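Local coordinates for protein DNA photolyase (Agrobacterium tumefaciens, PDB 4U63) that probably repairs cyclobutane pyrimidine dimers in ultraviolet-damaged DNA with light, using a flavin cofactor and a methenyltetrahydrofolate antenna, at residues A[385-390]-A[397-402]; A[71-76]-A[390-395]; A[367-372]-A[404-409]; A[308-311]-A[317-320]. One frame throughout, in Å; residues are numbered along the deposited sequence. Where two conformers were deposited one is given.

Interaction 1: residues A[385-390]-A[397-402]; sequences KWFRDT and ASNAAN. With FAD (flavin-adenine dinucleotide), chain C.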
# COMPACT_ATOMS: atom_id res chain seq x y z
N LYS A 385 1.81 12.59 3.07
CA LYS A 385 1.49 13.05 1.71
C LYS A 385 2.60 12.72 0.72
O LYS A 385 2.32 12.34 -0.40
CB LYS A 385 1.20 14.55 1.69
CG LYS A 385 -0.11 14.92 2.34
CD LYS A 385 -0.47 16.38 2.18
CE LYS A 385 -1.74 16.74 2.96
NZ LYS A 385 -1.63 16.48 4.41
N TRP A 386 3.85 12.87 1.14
CA TRP A 386 4.99 12.53 0.26
C TRP A 386 4.94 11.04 -0.10
O TRP A 386 5.07 10.67 -1.26
CB TRP A 386 6.34 12.87 0.91
CG TRP A 386 7.50 12.50 0.02
CD1 TRP A 386 8.35 11.43 0.17
CD2 TRP A 386 7.91 13.17 -1.17
NE1 TRP A 386 9.27 11.41 -0.85
CE2 TRP A 386 9.03 12.46 -1.69
CE3 TRP A 386 7.46 14.30 -1.85
CZ2 TRP A 386 9.69 12.86 -2.86
CZ3 TRP A 386 8.12 14.70 -3.02
CH2 TRP A 386 9.22 13.98 -3.51
N PHE A 387 4.72 10.20 0.91
CA PHE A 387 4.59 8.75 0.70
C PHE A 387 3.42 8.42 -0.22
O PHE A 387 3.53 7.54 -1.06
CB PHE A 387 4.42 8.02 2.04
CG PHE A 387 5.72 7.65 2.72
CD1 PHE A 387 6.90 8.38 2.53
CD2 PHE A 387 5.76 6.57 3.59
CE1 PHE A 387 8.07 8.02 3.18
CE2 PHE A 387 6.93 6.22 4.24
CZ PHE A 387 8.09 6.93 4.04
N ARG A 388 2.31 9.13 -0.06
CA ARG A 388 1.14 8.95 -0.92
C ARG A 388 1.47 9.15 -2.40
O ARG A 388 0.89 8.47 -3.25
CB ARG A 388 0.00 9.91 -0.53
CG ARG A 388 -1.18 9.23 0.15
CD ARG A 388 -2.13 10.23 0.80
NE ARG A 388 -2.30 11.46 0.03
CZ ARG A 388 -2.59 12.67 0.55
NH1 ARG A 388 -2.75 12.84 1.87
NH2 ARG A 388 -2.71 13.72 -0.26
N ASP A 389 2.38 10.08 -2.70
CA ASP A 389 2.74 10.39 -4.09
C ASP A 389 3.81 9.48 -4.66
O ASP A 389 3.95 9.38 -5.90
CB ASP A 389 3.21 11.85 -4.20
CG ASP A 389 3.21 12.36 -5.65
OD1 ASP A 389 2.26 12.08 -6.42
OD2 ASP A 389 4.16 13.06 -6.03
N THR A 390 4.57 8.81 -3.79
CA THR A 390 5.79 8.11 -4.22
C THR A 390 5.79 6.59 -4.05
O THR A 390 6.60 5.90 -4.67
CB THR A 390 7.02 8.67 -3.49
OG1 THR A 390 6.79 8.65 -2.08
CG2 THR A 390 7.30 10.10 -3.94
N ALA A 397 -5.20 3.20 4.69
CA ALA A 397 -5.17 2.72 6.06
C ALA A 397 -3.74 2.56 6.55
O ALA A 397 -3.37 3.08 7.60
CB ALA A 397 -5.91 1.42 6.17
N SER A 398 -2.91 1.83 5.79
CA SER A 398 -1.58 1.48 6.29
C SER A 398 -0.62 2.65 6.37
O SER A 398 0.18 2.74 7.29
CB SER A 398 -0.97 0.36 5.47
OG SER A 398 -1.80 -0.77 5.49
N ASN A 399 -0.68 3.56 5.40
CA ASN A 399 0.18 4.73 5.41
C ASN A 399 -0.13 5.61 6.63
O ASN A 399 0.73 5.86 7.47
CB ASN A 399 0.04 5.50 4.10
CG ASN A 399 1.16 6.49 3.86
OD1 ASN A 399 2.30 6.27 4.27
ND2 ASN A 399 0.84 7.58 3.18
N ALA A 400 -1.39 6.02 6.74
CA ALA A 400 -1.84 6.85 7.87
C ALA A 400 -1.55 6.21 9.23
O ALA A 400 -1.01 6.85 10.13
CB ALA A 400 -3.33 7.14 7.76
N ALA A 401 -1.91 4.93 9.37
CA ALA A 401 -1.72 4.23 10.65
C ALA A 401 -0.26 4.21 11.06
O ALA A 401 0.08 4.49 12.20
CB ALA A 401 -2.26 2.82 10.57
N ASN A 402 0.62 3.84 10.13
CA ASN A 402 2.04 3.75 10.45
C ASN A 402 2.67 5.10 10.78
O ASN A 402 3.44 5.19 11.72
CB ASN A 402 2.81 3.00 9.35
CG ASN A 402 2.63 1.50 9.43
OD1 ASN A 402 3.29 0.84 10.23
ND2 ASN A 402 1.73 0.95 8.64
PA FAD C . 6.23 -8.16 3.85
O1A FAD C . 7.21 -8.10 4.98
O2A FAD C . 6.40 -9.21 2.80
O5B FAD C . 4.77 -8.22 4.53
C5B FAD C . 3.65 -8.80 3.86
C4B FAD C . 2.47 -7.84 3.79
O4B FAD C . 2.03 -7.46 5.10
C3B FAD C . 2.78 -6.55 3.08
O3B FAD C . 2.76 -6.69 1.65
C2B FAD C . 1.71 -5.63 3.63
O2B FAD C . 0.47 -5.79 2.94
C1B FAD C . 1.56 -6.11 5.05
N9A FAD C . 2.34 -5.33 6.04
C8A FAD C . 3.59 -5.62 6.45
N7A FAD C . 4.01 -4.74 7.38
C5A FAD C . 3.00 -3.87 7.60
C6A FAD C . 2.80 -2.70 8.45
N6A FAD C . 3.78 -2.28 9.28
N1A FAD C . 1.60 -2.06 8.36
C2A FAD C . 0.63 -2.48 7.52
N3A FAD C . 0.76 -3.55 6.71
C4A FAD C . 1.90 -4.27 6.71
N1 FAD C . 2.27 -0.51 3.81
C2 FAD C . 1.43 -0.44 2.76
O2 FAD C . 0.98 -1.52 2.31
N3 FAD C . 1.06 0.75 2.21
C4 FAD C . 1.53 1.93 2.68
O4 FAD C . 1.17 3.03 2.18
C4X FAD C . 2.46 1.93 3.82
N5 FAD C . 3.01 3.06 4.35
C5X FAD C . 3.85 3.00 5.42
C6 FAD C . 4.38 4.16 5.98
C7 FAD C . 5.26 4.11 7.07
C7M FAD C . 5.83 5.38 7.66
C8 FAD C . 5.64 2.80 7.64
C8M FAD C . 6.58 2.68 8.82
C9 FAD C . 5.13 1.66 7.09
C9A FAD C . 4.24 1.68 6.01
N10 FAD C . 3.71 0.49 5.44
C10 FAD C . 2.82 0.59 4.36
C1' FAD C . 4.00 -0.84 6.00
C2' FAD C . 5.16 -1.65 5.48
O2' FAD C . 6.36 -0.87 5.56
C3' FAD C . 4.93 -2.16 4.08
O3' FAD C . 3.70 -2.89 4.00
C4' FAD C . 6.09 -3.07 3.68
O4' FAD C . 7.27 -2.28 3.54
C5' FAD C . 5.77 -3.76 2.37
O5' FAD C . 6.83 -4.62 1.94
P FAD C . 6.52 -6.18 1.72
O1P FAD C . 7.76 -6.83 1.20
O2P FAD C . 5.29 -6.35 0.87
O3P FAD C . 6.21 -6.67 3.21

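Interaction 2: residues A[71-76]-A[390-395]; sequences EWWLHH and TLVDAD. With FAD (flavin-adenine dinucleotide), chain C.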
# COMPACT_ATOMS: atom_id res chain seq x y z
N GLU A 71 -0.29 5.83 -10.06
CA GLU A 71 -0.82 6.03 -11.41
C GLU A 71 -0.03 5.20 -12.43
O GLU A 71 -0.62 4.59 -13.33
CB GLU A 71 -0.81 7.51 -11.80
CG GLU A 71 -1.87 8.32 -11.09
CD GLU A 71 -1.83 9.79 -11.42
OE1 GLU A 71 -0.77 10.29 -11.86
OE2 GLU A 71 -2.85 10.46 -11.24
N TRP A 72 1.29 5.17 -12.28
CA TRP A 72 2.12 4.26 -13.08
C TRP A 72 1.65 2.83 -12.88
O TRP A 72 1.47 2.10 -13.86
CB TRP A 72 3.60 4.39 -12.69
CG TRP A 72 4.51 3.46 -13.41
CD1 TRP A 72 5.19 3.74 -14.55
CD2 TRP A 72 4.86 2.12 -13.04
NE1 TRP A 72 5.94 2.65 -14.92
CE2 TRP A 72 5.76 1.64 -14.02
CE3 TRP A 72 4.51 1.28 -11.99
CZ2 TRP A 72 6.31 0.36 -13.97
CZ3 TRP A 72 5.05 -0.01 -11.94
CH2 TRP A 72 5.95 -0.45 -12.93
N TRP A 73 1.44 2.45 -11.62
CA TRP A 73 0.96 1.11 -11.29
C TRP A 73 -0.39 0.83 -11.95
O TRP A 73 -0.59 -0.23 -12.58
CB TRP A 73 0.85 0.92 -9.77
CG TRP A 73 0.65 -0.51 -9.42
CD1 TRP A 73 -0.52 -1.19 -9.43
CD2 TRP A 73 1.67 -1.45 -9.06
NE1 TRP A 73 -0.31 -2.50 -9.09
CE2 TRP A 73 1.02 -2.69 -8.86
CE3 TRP A 73 3.06 -1.37 -8.89
CZ2 TRP A 73 1.72 -3.85 -8.48
CZ3 TRP A 73 3.75 -2.52 -8.51
CH2 TRP A 73 3.07 -3.74 -8.32
N LEU A 74 -1.32 1.77 -11.82
CA LEU A 74 -2.68 1.59 -12.32
C LEU A 74 -2.71 1.38 -13.82
O LEU A 74 -3.46 0.54 -14.30
CB LEU A 74 -3.56 2.78 -11.95
CG LEU A 74 -5.01 2.73 -12.48
CD1 LEU A 74 -5.77 1.58 -11.84
CD2 LEU A 74 -5.75 4.04 -12.24
N HIS A 75 -1.93 2.17 -14.56
CA HIS A 75 -1.87 2.00 -16.01
C HIS A 75 -1.57 0.55 -16.38
O HIS A 75 -2.30 -0.09 -17.14
CB HIS A 75 -0.80 2.90 -16.60
CG HIS A 75 -0.64 2.74 -18.07
ND1 HIS A 75 -1.28 3.55 -18.99
CD2 HIS A 75 0.07 1.84 -18.80
CE1 HIS A 75 -0.96 3.17 -20.21
NE2 HIS A 75 -0.15 2.13 -20.12
N HIS A 76 -0.48 0.04 -15.82
CA HIS A 76 -0.05 -1.32 -16.15
C HIS A 76 -1.02 -2.37 -15.62
O HIS A 76 -1.24 -3.38 -16.28
CB HIS A 76 1.35 -1.55 -15.62
CG HIS A 76 2.37 -0.76 -16.35
ND1 HIS A 76 2.63 -0.95 -17.69
CD2 HIS A 76 3.20 0.23 -15.94
CE1 HIS A 76 3.57 -0.11 -18.08
NE2 HIS A 76 3.94 0.61 -17.03
N THR A 390 4.57 8.81 -3.79
CA THR A 390 5.79 8.11 -4.22
C THR A 390 5.79 6.59 -4.05
O THR A 390 6.60 5.90 -4.67
CB THR A 390 7.02 8.67 -3.49
OG1 THR A 390 6.79 8.65 -2.08
CG2 THR A 390 7.30 10.10 -3.94
N LEU A 391 4.90 6.07 -3.20
CA LEU A 391 4.76 4.63 -3.00
C LEU A 391 3.82 4.00 -4.00
O LEU A 391 2.68 4.42 -4.12
CB LEU A 391 4.21 4.33 -1.61
CG LEU A 391 5.10 4.59 -0.38
CD1 LEU A 391 4.28 4.47 0.90
CD2 LEU A 391 6.28 3.63 -0.36
N VAL A 392 4.29 2.96 -4.70
CA VAL A 392 3.38 2.14 -5.49
C VAL A 392 2.34 1.43 -4.59
O VAL A 392 1.24 1.13 -5.05
CB VAL A 392 4.08 1.13 -6.43
CG1 VAL A 392 4.80 1.87 -7.56
CG2 VAL A 392 5.03 0.19 -5.68
N ASP A 393 2.69 1.18 -3.32
CA ASP A 393 1.79 0.50 -2.36
C ASP A 393 0.98 1.43 -1.48
O ASP A 393 0.33 0.96 -0.53
CB ASP A 393 2.54 -0.57 -1.51
CG ASP A 393 3.54 0.03 -0.50
OD1 ASP A 393 3.48 1.23 -0.14
OD2 ASP A 393 4.42 -0.74 -0.06
N ALA A 394 0.99 2.74 -1.78
CA ALA A 394 0.27 3.70 -0.95
C ALA A 394 -1.12 3.19 -0.62
O ALA A 394 -1.91 2.88 -1.52
CB ALA A 394 0.20 5.06 -1.62
N ASP A 395 -1.42 3.14 0.68
CA ASP A 395 -2.68 2.59 1.16
C ASP A 395 -3.29 3.56 2.18
O ASP A 395 -2.59 4.03 3.08
CB ASP A 395 -2.44 1.20 1.76
CG ASP A 395 -3.70 0.53 2.17
OD1 ASP A 395 -4.20 0.86 3.27
OD2 ASP A 395 -4.21 -0.31 1.38
PA FAD C . 6.23 -8.16 3.85
O1A FAD C . 7.21 -8.10 4.98
O2A FAD C . 6.40 -9.21 2.80
O5B FAD C . 4.77 -8.22 4.53
C5B FAD C . 3.65 -8.80 3.86
C4B FAD C . 2.47 -7.84 3.79
O4B FAD C . 2.03 -7.46 5.10
C3B FAD C . 2.78 -6.55 3.08
O3B FAD C . 2.76 -6.69 1.65
C2B FAD C . 1.71 -5.63 3.63
O2B FAD C . 0.47 -5.79 2.94
C1B FAD C . 1.56 -6.11 5.05
N9A FAD C . 2.34 -5.33 6.04
C8A FAD C . 3.59 -5.62 6.45
N7A FAD C . 4.01 -4.74 7.38
C5A FAD C . 3.00 -3.87 7.60
C6A FAD C . 2.80 -2.70 8.45
N6A FAD C . 3.78 -2.28 9.28
N1A FAD C . 1.60 -2.06 8.36
C2A FAD C . 0.63 -2.48 7.52
N3A FAD C . 0.76 -3.55 6.71
C4A FAD C . 1.90 -4.27 6.71
N1 FAD C . 2.27 -0.51 3.81
C2 FAD C . 1.43 -0.44 2.76
O2 FAD C . 0.98 -1.52 2.31
N3 FAD C . 1.06 0.75 2.21
C4 FAD C . 1.53 1.93 2.68
O4 FAD C . 1.17 3.03 2.18
C4X FAD C . 2.46 1.93 3.82
N5 FAD C . 3.01 3.06 4.35
C5X FAD C . 3.85 3.00 5.42
C6 FAD C . 4.38 4.16 5.98
C7 FAD C . 5.26 4.11 7.07
C7M FAD C . 5.83 5.38 7.66
C8 FAD C . 5.64 2.80 7.64
C8M FAD C . 6.58 2.68 8.82
C9 FAD C . 5.13 1.66 7.09
C9A FAD C . 4.24 1.68 6.01
N10 FAD C . 3.71 0.49 5.44
C10 FAD C . 2.82 0.59 4.36
C1' FAD C . 4.00 -0.84 6.00
C2' FAD C . 5.16 -1.65 5.48
O2' FAD C . 6.36 -0.87 5.56
C3' FAD C . 4.93 -2.16 4.08
O3' FAD C . 3.70 -2.89 4.00
C4' FAD C . 6.09 -3.07 3.68
O4' FAD C . 7.27 -2.28 3.54
C5' FAD C . 5.77 -3.76 2.37
O5' FAD C . 6.83 -4.62 1.94
P FAD C . 6.52 -6.18 1.72
O1P FAD C . 7.76 -6.83 1.20
O2P FAD C . 5.29 -6.35 0.87
O3P FAD C . 6.21 -6.67 3.21

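Interaction 3: residues A[367-372]-A[404-409]; sequences IVASFL and QWVAGS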
# COMPACT_ATOMS: atom_id res chain seq x y z
N ILE A 367 12.50 4.51 10.20
CA ILE A 367 13.64 5.41 10.43
C ILE A 367 13.44 6.77 9.77
O ILE A 367 13.67 7.80 10.41
CB ILE A 367 14.98 4.77 9.98
CG1 ILE A 367 15.30 3.55 10.86
CG2 ILE A 367 16.12 5.79 10.07
CD1 ILE A 367 16.37 2.64 10.28
N VAL A 368 13.01 6.79 8.50
CA VAL A 368 12.86 8.07 7.80
C VAL A 368 11.68 8.88 8.35
O VAL A 368 11.74 10.11 8.40
CB VAL A 368 12.75 7.93 6.25
CG1 VAL A 368 13.94 7.18 5.69
CG2 VAL A 368 11.43 7.32 5.81
N ALA A 369 10.63 8.18 8.75
CA ALA A 369 9.45 8.82 9.33
C ALA A 369 9.82 9.47 10.66
O ALA A 369 9.50 10.63 10.90
CB ALA A 369 8.32 7.81 9.51
N SER A 370 10.52 8.73 11.51
CA SER A 370 10.99 9.27 12.77
C SER A 370 11.94 10.45 12.56
O SER A 370 11.87 11.45 13.28
CB SER A 370 11.66 8.18 13.61
OG SER A 370 11.99 8.69 14.89
N PHE A 371 12.82 10.36 11.56
CA PHE A 371 13.72 11.47 11.29
C PHE A 371 12.96 12.76 10.96
O PHE A 371 13.30 13.84 11.45
CB PHE A 371 14.69 11.14 10.17
CG PHE A 371 15.80 12.13 10.04
CD1 PHE A 371 16.93 12.02 10.83
CD2 PHE A 371 15.71 13.19 9.15
CE1 PHE A 371 17.96 12.94 10.73
CE2 PHE A 371 16.74 14.12 9.04
CZ PHE A 371 17.87 13.99 9.83
N LEU A 372 11.93 12.64 10.13
CA LEU A 372 11.11 13.80 9.76
C LEU A 372 10.40 14.43 10.96
O LEU A 372 10.47 15.64 11.18
CB LEU A 372 10.08 13.40 8.71
CG LEU A 372 9.20 14.52 8.16
CD1 LEU A 372 10.06 15.53 7.41
CD2 LEU A 372 8.10 13.97 7.28
N GLN A 404 1.07 7.62 12.15
CA GLN A 404 0.58 7.94 13.49
C GLN A 404 1.33 7.19 14.60
O GLN A 404 1.63 7.77 15.65
CB GLN A 404 -0.93 7.73 13.61
CG GLN A 404 -1.73 8.74 12.79
CD GLN A 404 -2.73 9.56 13.62
OE1 GLN A 404 -2.48 9.90 14.77
NE2 GLN A 404 -3.84 9.90 13.01
N TRP A 405 1.66 5.92 14.37
CA TRP A 405 2.44 5.15 15.36
C TRP A 405 3.83 5.74 15.54
O TRP A 405 4.30 5.90 16.67
CB TRP A 405 2.54 3.67 14.98
CG TRP A 405 1.26 2.90 15.17
CD1 TRP A 405 0.37 3.01 16.22
CD2 TRP A 405 0.74 1.90 14.30
NE1 TRP A 405 -0.67 2.14 16.03
CE2 TRP A 405 -0.48 1.45 14.87
CE3 TRP A 405 1.17 1.34 13.10
CZ2 TRP A 405 -1.26 0.47 14.27
CZ3 TRP A 405 0.38 0.37 12.50
CH2 TRP A 405 -0.81 -0.06 13.09
N VAL A 406 4.50 6.09 14.44
CA VAL A 406 5.82 6.71 14.54
C VAL A 406 5.73 8.06 15.28
O VAL A 406 6.62 8.41 16.06
CB VAL A 406 6.49 6.88 13.16
CG1 VAL A 406 7.85 7.56 13.31
CG2 VAL A 406 6.69 5.52 12.50
N ALA A 407 4.64 8.79 15.04
CA ALA A 407 4.39 10.11 15.66
C ALA A 407 4.01 10.06 17.14
O ALA A 407 3.98 11.10 17.80
CB ALA A 407 3.31 10.84 14.88
N GLY A 408 3.71 8.87 17.67
CA GLY A 408 3.42 8.71 19.08
C GLY A 408 1.95 8.60 19.47
O GLY A 408 1.65 8.64 20.65
N SER A 409 1.04 8.46 18.49
CA SER A 409 -0.40 8.24 18.78
C SER A 409 -0.79 6.75 18.62
O SER A 409 -0.45 6.14 17.64
CB SER A 409 -1.29 9.05 17.85
OG SER A 409 -1.29 10.42 18.19

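Interaction 4: residues A[308-311]-A[317-320]; sequences FHFP and NWND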
# COMPACT_ATOMS: atom_id res chain seq x y z
N PHE A 308 -11.37 2.18 9.90
CA PHE A 308 -12.82 2.05 10.05
C PHE A 308 -13.34 2.77 11.30
O PHE A 308 -14.34 3.47 11.26
CB PHE A 308 -13.26 0.60 10.11
CG PHE A 308 -14.72 0.45 10.43
CD1 PHE A 308 -15.67 0.48 9.42
CD2 PHE A 308 -15.15 0.32 11.75
CE1 PHE A 308 -17.01 0.37 9.71
CE2 PHE A 308 -16.49 0.22 12.04
CZ PHE A 308 -17.42 0.24 11.02
N HIS A 309 -12.63 2.55 12.40
CA HIS A 309 -13.01 3.11 13.69
C HIS A 309 -12.61 4.57 13.86
O HIS A 309 -13.15 5.24 14.72
CB HIS A 309 -12.46 2.23 14.83
CG HIS A 309 -13.29 1.00 15.05
ND1 HIS A 309 -14.55 1.05 15.58
CD2 HIS A 309 -13.04 -0.30 14.79
CE1 HIS A 309 -15.05 -0.16 15.65
NE2 HIS A 309 -14.16 -1.01 15.17
N PHE A 310 -11.69 5.04 13.01
CA PHE A 310 -11.22 6.43 13.05
C PHE A 310 -10.97 6.92 11.63
O PHE A 310 -9.83 6.95 11.15
CB PHE A 310 -9.96 6.55 13.92
CG PHE A 310 -9.52 7.97 14.16
CD1 PHE A 310 -10.34 8.84 14.84
CD2 PHE A 310 -8.29 8.42 13.73
CE1 PHE A 310 -9.95 10.15 15.08
CE2 PHE A 310 -7.89 9.72 13.95
CZ PHE A 310 -8.72 10.59 14.63
N PRO A 311 -12.05 7.29 10.92
CA PRO A 311 -11.93 7.67 9.50
C PRO A 311 -10.98 8.83 9.21
O PRO A 311 -10.49 8.93 8.08
CB PRO A 311 -13.37 8.02 9.11
CG PRO A 311 -14.19 7.17 10.02
CD PRO A 311 -13.46 7.21 11.33
N ASN A 317 -4.92 13.80 14.59
CA ASN A 317 -4.20 12.98 15.55
C ASN A 317 -5.16 12.02 16.24
O ASN A 317 -6.23 12.42 16.72
CB ASN A 317 -3.51 13.83 16.62
CG ASN A 317 -2.45 14.76 16.05
OD1 ASN A 317 -1.56 14.32 15.32
ND2 ASN A 317 -2.53 16.03 16.38
N TRP A 318 -4.77 10.75 16.30
CA TRP A 318 -5.53 9.77 17.10
C TRP A 318 -5.60 10.23 18.57
O TRP A 318 -6.65 10.14 19.22
CB TRP A 318 -4.90 8.39 16.97
CG TRP A 318 -5.56 7.32 17.78
CD1 TRP A 318 -5.47 7.13 19.14
CD2 TRP A 318 -6.39 6.27 17.29
NE1 TRP A 318 -6.20 6.04 19.52
CE2 TRP A 318 -6.79 5.49 18.40
CE3 TRP A 318 -6.86 5.93 16.02
CZ2 TRP A 318 -7.62 4.38 18.28
CZ3 TRP A 318 -7.69 4.81 15.89
CH2 TRP A 318 -8.06 4.05 17.02
N ASN A 319 -4.46 10.71 19.09
CA ASN A 319 -4.37 11.26 20.42
C ASN A 319 -4.41 12.77 20.29
O ASN A 319 -3.44 13.39 19.82
CB ASN A 319 -3.07 10.79 21.07
CG ASN A 319 -2.95 11.20 22.53
OD1 ASN A 319 -3.55 12.18 22.99
ND2 ASN A 319 -2.14 10.45 23.27
N ASP A 320 -5.53 13.38 20.68
CA ASP A 320 -5.71 14.83 20.50
C ASP A 320 -4.81 15.69 21.40
O ASP A 320 -4.76 16.90 21.22
CB ASP A 320 -7.19 15.25 20.63
CG ASP A 320 -7.78 15.00 22.01
OD1 ASP A 320 -7.05 14.63 22.95
OD2 ASP A 320 -9.01 15.19 22.15

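Interaction 1: residues A[385-390]-A[397-402]
Phe387 and Asn399 meet beside the isoalloxazine of FAD, and their contact is van der Waals in kind. Asn399 OD1 sits at the ring edge of Phe387, near the ring plane and 3.5 Å from CD2, with amide and ring nearly coplanar at 10°. That same edge faces the flavin, Phe387 CD2 lying 3.7 Å from FAD C6. Arg388 adds a looser touch, CG against Asn399 ND2, while its guanidinium forms a salt bridge with Glu384.

Polar bonds to protein fix the amides. Asn399 CG lies opposite the backbone N (chi1 -164°), which carries the amide toward helix 380-390, where ND2 bonds to the backbone O of Glu384. OD1 is thereby left turned to the flavin, 3.3 Å from FAD N5. On the same helix, Asn402 ND2 donates to Ser398 O over 2.7 Å, approaching from the face opposite to that used by Asn402 N.

Bonds to FAD come from Asn402. Its ND2 gives a second, nearly straight bond to FAD N1A (3.0 Å, 166°), and its OD1 accepts from FAD N6A at 3.3 Å. The folded, U-shaped FAD of photolyases brings the adenine to Asn402, which lies between the two ring systems. Helix 380-390 also ends at the antenna, where the backbone O atoms of Asp389 and Thr390 accept hydrogen bonds from the folate.

Asn399 OD1 thus places a partial negative charge beside FAD N5, an arrangement that could influence protonation and reduction of the flavin.

Interaction 2: residues A[71-76]-A[390-395]
With CG opposite its backbone N (chi1 -168°), Trp73 swings its indole out from helix 68-87 toward Val392, whose CG1 takes the position opposite its own carbonyl carbon (chi1 -69°); this rotamer sets both methyls beside the benzo part of the ring, with CB already facing it. The contact joins the N-terminal photolyase domain, with its five-stranded parallel sheet, to the FAD-binding domain. Its second half is a type I beta turn, Leu391 to Ala394, in the loop between helices 380-390 and 398-407.

The packing is apolar and centred on one side chain. Trp73 CE3 lies 3.7 Å from Val392 CB and 3.9 Å from CG1, while CZ3 approaches CG2 at 4.1 Å; the two side chains run at about a right angle. Trp72 adds a peripheral contact, its CE3 4.5 Å from Val392 CG1. The indole of Trp73 is held at its polar end by a hydrogen bond from NE1 to Glu268, and His263 meets it edge-to-face. Gln70 NE2 bonds to the backbone O atoms of Val392 and Ala394, a polar tie across the same domain boundary.

The turn and the residue after it bond to the flavin through their backbone. The carboxylate of Asp393 is engaged by Arg365 and Ser261, and Asp395 OD1 accepts from the N atoms of Ala397 and Ser398 at the entry to helix 398-407. Asp393 O accepts from FAD N3 over 2.8 Å, and Asp395 N donates to FAD O4 at 3.0 Å.

Interaction 3: residues A[367-372]-A[404-409]
Ser370 and Val406 bring the two backbones to 6.0 Å between their CA atoms, a close approach of helix 362-375 to the last turn of helix 398-407. The first segment is helical throughout. The second leaves its helix in a Schellman motif: Gly408 takes a positive phi (101°), a conformation readily adopted by glycine, its N bonds to Trp405 O, and Ser409 N reaches back to Gln404 O.

One side chain from the second helix carries the contact. Val406 CG1 extends opposite its own backbone N (chi1 179°) and settles on the backbone of the facing helix, 3.4 Å from Ser370 N and 3.6 Å from Ser370 CA. The same methyl meets Ala369 CB at 3.8 Å and Ser370 CB at 3.9 Å. CG2 lies alongside Ala369, 4.1 Å from CB, so that the alanine methyl is touched by both branches of the valine.

Ala369 also touches FAD, so the contact backs onto the wall of the flavin pocket, while the ring of Phe371 stacks on His375. No hydrogen bond crosses between the segments, and the contact is van der Waals in kind: a valine methyl rests directly on the backbone of the facing helix, and the small side chains of Ala369 and Ser370 are consistent with so close an approach.

Interaction 4: residues A[308-311]-A[317-320]
Where helix 287-309 ends, the chain enters the loop that leads to helix 331-338, and the contact of Phe310 with Asn317 and Trp318 closes the first bend of that connection in the FAD-binding domain. Phe310 is the residue at which helical backbone angles are lost, and both aromatic residues come from non-helical chain.

Phe310 and Trp318 form an aromatic pair, with the Phe310 ring 5.3 Å between centroids from the six-membered ring of Trp318 and the planes at 68°. The two side chains run antiparallel alongside each other. Each has CG opposite its backbone N (chi1 -172° for Phe310, 178° for Trp318), and the resulting overlap sets the outer part of each side chain against the base of the other. Thus Trp318 CZ3 reaches back to Phe310 CB at 3.5 Å, and Trp318 CE3 lies 3.7 Å from Phe310 CD2. At the far end of the phenyl ring, Phe310 CE2 approaches Trp318 CA at 3.9 Å and CZ comes to 3.7 Å from Asn317 O.

Asn317 turns its side chain the other way, its OD1 accepting from Trp380 NE1 and its ND2 donating to Asp323. Trp318 N bonds to Gln404 OE1, linking the loop to helix 398-407, and the indole also touches Arg166.

No hydrogen bond crosses between the segments. The bend is closed mainly by carbon surfaces, with Asn317 O at the far end of the phenyl ring, while the hydrogen bonds of Asn317 and of Trp318 N tie the returning part of the loop to the helices and loop around it.

How the interactions relate
From the N terminus, residues 71-76 in the parallel-sheet domain come first but wait more than 300 residues for 390-395, so interaction 2 closes the longest loop. Interaction 4 is nested within it, a short closure at the end of helix 287-309. Interaction 3 opens next, at 367-372, and crosses interaction 2; interaction 1 lies wholly inside the loop that 3 closes, and crosses 2 while sharing Thr390 with it. Interactions 1 and 2 both touch FAD, and their centres are 12 Å apart. Interactions 1 and 3 share helix 398-407 and meet where Phe387 packs on Val368, whereas Gln404 and Ser409 carry interaction 3 onto the loop of interaction 4.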